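Citrinin polyketide synthase (Monascus purpureus, PDB 5MPT) builds the keto-aldehyde polyketide precursor of the mycotoxin citrinin, this piece being its C-methyltransferase (CMeT) domain with bound S-adenosyl-L-homocysteine. Local coordinates at residues F31-Q36 with G367-A372; Q188-F193 with V222-L227. All blocks are in the same frame, centred on the assembly; numbering follows the deposited sequence. Where two conformers were deposited one is given.

How the contacts relate
Contact 1 sets a helix end against a loop, and contact 2 pairs two helices, both beside the Rossmann-like methyltransferase sheet. From the N terminus, helix 28-34 comes first and waits more than 300 residues for its partner, the loop 367-372 between strands 361-364 and 375-381; contact 1 thus closes a very long loop. Contact 2 falls wholly within that loop and closes a short one of its own, bringing helix 181-198 beside helix 221-231, with strand 208-213 between them along the chain. The centres lie about 17 Å apart, yet the two contacts meet: the ring of Phe31 packs with CZ 3.5 Å from Phe192 CB, so helix 28-34 touches both the 367-372 loop and helix 181-198.

Contact 1 of 2, residues F31-Q36 with G367-A372; sequences FILNGQ and GTRPEA
Ile32 and Leu33, in the last turn of helix 28-34, pack against Arg369 and its neighbours in the loop joining the last two strands of the methyltransferase sheet, an antiparallel pair. The helix ends in a Schellman motif with Gln36, at positive phi, as its C-prime residue. Ile32 gives up the most surface. Its two branches divide the work: CG2, anti to the backbone N, lies 3.6 Å from Arg369 CD, while the CG1 branch reaches toward the 3-10 turn 370-372. Arg369 runs past Ile32 in the opposite direction, its chain extended from CG to NE (chi3 180°); the turn at chi4, -85°, then sets CZ beside Leu33. There Leu33 CB stands 3.7 Å above one face of the Arg369 guanidinium plane, offset toward the rim, and Leu33 CD1 comes within 3.5 Å of Arg369 NH2. Glu371 adds its CB and OE1 beside Ile32 CG2, and its other oxygen, OE2, accepts a hydrogen bond from Tyr41 N. Polar anchoring comes from one turn earlier, where Asp29 takes the backbone N-H groups of Thr368 and Arg369 on its two carboxylate oxygens. On the other branch, Ile32 CD1 sits 3.4 Å from Ala372 N and 3.8 Å from Ala372 CB.

Contact 2 of 2, residues Q188-F193 with V222-L227; sequences QQAEFF and VKMLPL
Glu191 and Lys223 form a salt bridge between two roughly parallel helices of the methyltransferase domain, 181-198 and 221-231, the latter following the first strand of the Rossmann-like sheet. The segment axes cross at -27° and approach to 10.0 Å. Glu191 has the most surface buried here. With CD anti (chi2 176°) its chain runs out extended, and the two side chains cross at about a right angle, while Lys223 bends at three successive torsions to curl round OE1. Glu191 OE1 receives Lys223 NZ on its syn lone pair at 2.7 Å. The same ammonium donates to Gln188 OE1 at 3.0 Å, approaching from above that amide's carbonyl plane. A water bonded to Glu191 OE2 at 2.7 Å also donates to Lys223 O, tying the carboxylate to the opposing backbone. Beside the salt bridge there is also apolar packing: Met224 CE lies 3.9 Å from Glu191 CG and 4.0 Å from Ala190 CB, and Leu227 CD2 rests 4.0 Å from Glu191 CB. Ala190 also packs on Leu377 of strand 375-381. The Lys223 side chain lies about 10 Å from both bound S-adenosyl-L-homocysteine and the active-site Tyr177 side chain, nearest atoms compared. With one carboxylate oxygen gripped by the ammonium and the other by water, the charge of Glu191 is probably well compensated despite its burial.

Contact 1 of 2, residues F31-Q36 with G367-A372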
# COMPACT_ATOMS: atom_id res chain seq x y z
N PHE A 31 -1.26 13.15 -12.99
CA PHE A 31 -0.31 12.81 -11.93
C PHE A 31 0.49 11.56 -12.29
O PHE A 31 1.69 11.50 -12.02
CB PHE A 31 -1.02 12.64 -10.57
CG PHE A 31 -1.33 13.94 -9.90
CD1 PHE A 31 -0.36 14.59 -9.16
CD2 PHE A 31 -2.51 14.58 -10.15
CE1 PHE A 31 -0.59 15.78 -8.63
CE2 PHE A 31 -2.75 15.81 -9.59
CZ PHE A 31 -1.78 16.40 -8.83
N ILE A 32 -0.16 10.59 -12.93
CA ILE A 32 0.50 9.35 -13.33
C ILE A 32 1.62 9.64 -14.33
O ILE A 32 2.74 9.15 -14.21
CB ILE A 32 -0.55 8.38 -13.89
CG1 ILE A 32 -1.43 7.86 -12.75
CG2 ILE A 32 0.10 7.21 -14.63
CD1 ILE A 32 -2.68 7.18 -13.23
N LEU A 33 1.32 10.45 -15.35
CA LEU A 33 2.33 10.80 -16.34
C LEU A 33 3.46 11.63 -15.72
O LEU A 33 4.64 11.34 -15.92
CB LEU A 33 1.69 11.55 -17.51
CG LEU A 33 2.61 11.87 -18.69
CD1 LEU A 33 3.10 10.67 -19.45
CD2 LEU A 33 1.84 12.85 -19.60
N ASN A 34 3.10 12.69 -15.00
CA ASN A 34 4.12 13.57 -14.42
C ASN A 34 5.03 12.82 -13.47
O ASN A 34 6.24 13.07 -13.42
CB ASN A 34 3.44 14.74 -13.71
CG ASN A 34 4.33 15.39 -12.68
OD1 ASN A 34 4.37 14.97 -11.51
ND2 ASN A 34 5.06 16.42 -13.11
N GLY A 35 4.46 11.94 -12.69
CA GLY A 35 5.21 11.19 -11.71
C GLY A 35 5.98 10.03 -12.24
O GLY A 35 6.52 9.28 -11.43
N GLN A 36 6.05 9.87 -13.56
CA GLN A 36 6.87 8.86 -14.22
C GLN A 36 6.35 7.43 -13.98
O GLN A 36 7.12 6.48 -14.02
CB GLN A 36 8.33 8.98 -13.79
CG GLN A 36 8.93 10.36 -14.09
CD GLN A 36 8.70 10.80 -15.54
OE1 GLN A 36 9.20 10.16 -16.46
NE2 GLN A 36 7.93 11.88 -15.74
N GLY A 367 -9.01 7.21 -13.97
CA GLY A 367 -8.42 7.73 -15.19
C GLY A 367 -8.46 6.72 -16.31
O GLY A 367 -8.91 5.59 -16.15
N THR A 368 -7.94 7.14 -17.46
CA THR A 368 -7.85 6.26 -18.62
C THR A 368 -6.57 5.43 -18.64
O THR A 368 -6.55 4.35 -19.25
CB THR A 368 -7.95 7.08 -19.91
OG1 THR A 368 -6.79 7.91 -20.03
CG2 THR A 368 -9.19 7.95 -19.90
N ARG A 369 -5.51 5.90 -17.99
CA ARG A 369 -4.31 5.10 -17.92
C ARG A 369 -4.53 3.86 -17.05
O ARG A 369 -5.26 3.91 -16.05
CB ARG A 369 -3.16 5.95 -17.37
CG ARG A 369 -2.75 7.07 -18.32
CD ARG A 369 -1.64 7.93 -17.72
NE ARG A 369 -1.29 8.99 -18.66
CZ ARG A 369 -0.42 8.83 -19.66
NH1 ARG A 369 0.17 7.64 -19.83
NH2 ARG A 369 -0.15 9.84 -20.49
N PRO A 370 -3.93 2.73 -17.41
CA PRO A 370 -4.14 1.50 -16.63
C PRO A 370 -3.69 1.63 -15.18
O PRO A 370 -4.27 0.99 -14.31
CB PRO A 370 -3.32 0.46 -17.40
CG PRO A 370 -2.32 1.26 -18.22
CD PRO A 370 -3.05 2.51 -18.57
N GLU A 371 -2.68 2.46 -14.91
CA GLU A 371 -2.18 2.63 -13.56
C GLU A 371 -3.22 3.28 -12.66
O GLU A 371 -3.16 3.10 -11.45
CB GLU A 371 -0.91 3.47 -13.58
CG GLU A 371 0.25 2.84 -14.32
CD GLU A 371 0.25 3.03 -15.84
OE1 GLU A 371 -0.48 3.91 -16.40
OE2 GLU A 371 1.04 2.31 -16.50
N ALA A 372 -4.14 4.06 -13.23
CA ALA A 372 -5.22 4.66 -12.44
C ALA A 372 -6.08 3.61 -11.74
O ALA A 372 -6.82 3.97 -10.84
CB ALA A 372 -6.10 5.56 -13.34

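Contact 2 of 2, residues Q188-F193 with V222-L227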
# COMPACT_ATOMS: atom_id res chain seq x y z
N GLN A 188 1.38 12.69 -4.10
CA GLN A 188 1.43 14.00 -4.72
C GLN A 188 0.04 14.48 -5.07
O GLN A 188 -0.28 15.65 -4.90
CB GLN A 188 2.34 13.94 -5.96
CG GLN A 188 2.68 15.27 -6.55
CD GLN A 188 3.73 16.02 -5.75
OE1 GLN A 188 4.82 15.50 -5.50
NE2 GLN A 188 3.41 17.26 -5.35
N GLN A 189 -0.82 13.59 -5.55
CA GLN A 189 -2.19 13.97 -5.87
C GLN A 189 -2.96 14.37 -4.61
O GLN A 189 -3.75 15.31 -4.63
CB GLN A 189 -2.86 12.82 -6.61
CG GLN A 189 -4.26 13.15 -7.05
CD GLN A 189 -4.93 11.98 -7.73
OE1 GLN A 189 -4.62 10.84 -7.43
NE2 GLN A 189 -5.86 12.25 -8.65
N ALA A 190 -2.69 13.69 -3.50
CA ALA A 190 -3.33 14.07 -2.26
C ALA A 190 -2.86 15.44 -1.80
O ALA A 190 -3.67 16.20 -1.25
CB ALA A 190 -3.07 13.00 -1.18
N GLU A 191 -1.58 15.77 -1.99
CA GLU A 191 -1.12 17.14 -1.72
C GLU A 191 -1.95 18.16 -2.49
O GLU A 191 -2.37 19.17 -1.93
CB GLU A 191 0.35 17.32 -2.07
CG GLU A 191 1.31 16.45 -1.28
CD GLU A 191 2.73 16.63 -1.78
OE1 GLU A 191 3.32 15.63 -2.25
OE2 GLU A 191 3.22 17.79 -1.74
N PHE A 192 -2.16 17.94 -3.79
CA PHE A 192 -2.92 18.86 -4.61
C PHE A 192 -4.36 19.00 -4.11
O PHE A 192 -4.89 20.12 -3.96
CB PHE A 192 -2.86 18.37 -6.08
CG PHE A 192 -3.66 19.18 -7.03
CD1 PHE A 192 -3.51 20.57 -7.08
CD2 PHE A 192 -4.56 18.57 -7.88
CE1 PHE A 192 -4.21 21.31 -8.03
CE2 PHE A 192 -5.30 19.32 -8.80
CZ PHE A 192 -5.12 20.68 -8.87
N PHE A 193 -4.97 17.88 -3.76
CA PHE A 193 -6.32 17.91 -3.22
C PHE A 193 -6.36 18.78 -1.96
O PHE A 193 -7.20 19.68 -1.82
CB PHE A 193 -6.79 16.49 -2.92
CG PHE A 193 -7.93 16.43 -1.96
CD1 PHE A 193 -9.16 16.97 -2.29
CD2 PHE A 193 -7.77 15.83 -0.72
CE1 PHE A 193 -10.22 16.96 -1.42
CE2 PHE A 193 -8.83 15.80 0.17
CZ PHE A 193 -10.07 16.37 -0.17
N VAL A 222 6.02 12.79 5.04
CA VAL A 222 7.13 13.65 4.63
C VAL A 222 6.70 14.68 3.59
O VAL A 222 7.36 15.71 3.45
CB VAL A 222 8.32 12.83 4.10
CG1 VAL A 222 7.98 12.06 2.81
CG2 VAL A 222 9.51 13.73 3.86
N LYS A 223 5.61 14.43 2.85
CA LYS A 223 5.05 15.43 1.95
C LYS A 223 4.03 16.34 2.61
O LYS A 223 3.93 17.52 2.24
CB LYS A 223 4.41 14.74 0.75
CG LYS A 223 5.38 13.87 -0.05
CD LYS A 223 6.64 14.61 -0.49
CE LYS A 223 6.32 15.65 -1.52
NZ LYS A 223 5.84 14.99 -2.77
N MET A 224 3.24 15.83 3.56
CA MET A 224 2.16 16.63 4.13
C MET A 224 2.70 17.77 4.98
O MET A 224 2.14 18.87 4.99
CB MET A 224 1.24 15.74 4.94
CG MET A 224 0.50 14.70 4.12
SD MET A 224 -0.54 15.46 2.88
CE MET A 224 -0.44 14.36 1.48
N LEU A 225 3.79 17.52 5.71
CA LEU A 225 4.26 18.51 6.69
C LEU A 225 4.80 19.74 6.00
O LEU A 225 4.38 20.86 6.36
CB LEU A 225 5.29 17.87 7.62
CG LEU A 225 4.79 17.01 8.78
CD1 LEU A 225 3.55 16.21 8.40
CD2 LEU A 225 5.88 16.09 9.28
N PRO A 226 5.74 19.64 5.04
CA PRO A 226 6.15 20.83 4.28
C PRO A 226 4.99 21.51 3.59
O PRO A 226 4.96 22.74 3.49
CB PRO A 226 7.16 20.28 3.27
CG PRO A 226 7.63 19.02 3.85
CD PRO A 226 6.50 18.45 4.63
N LEU A 227 4.04 20.72 3.09
CA LEU A 227 2.85 21.31 2.48
C LEU A 227 2.10 22.19 3.48
O LEU A 227 1.75 23.33 3.17
CB LEU A 227 1.93 20.21 1.95
CG LEU A 227 0.60 20.76 1.39
CD1 LEU A 227 0.85 21.61 0.14
CD2 LEU A 227 -0.39 19.66 1.08
O HOH W 1 5.03 18.69 -0.01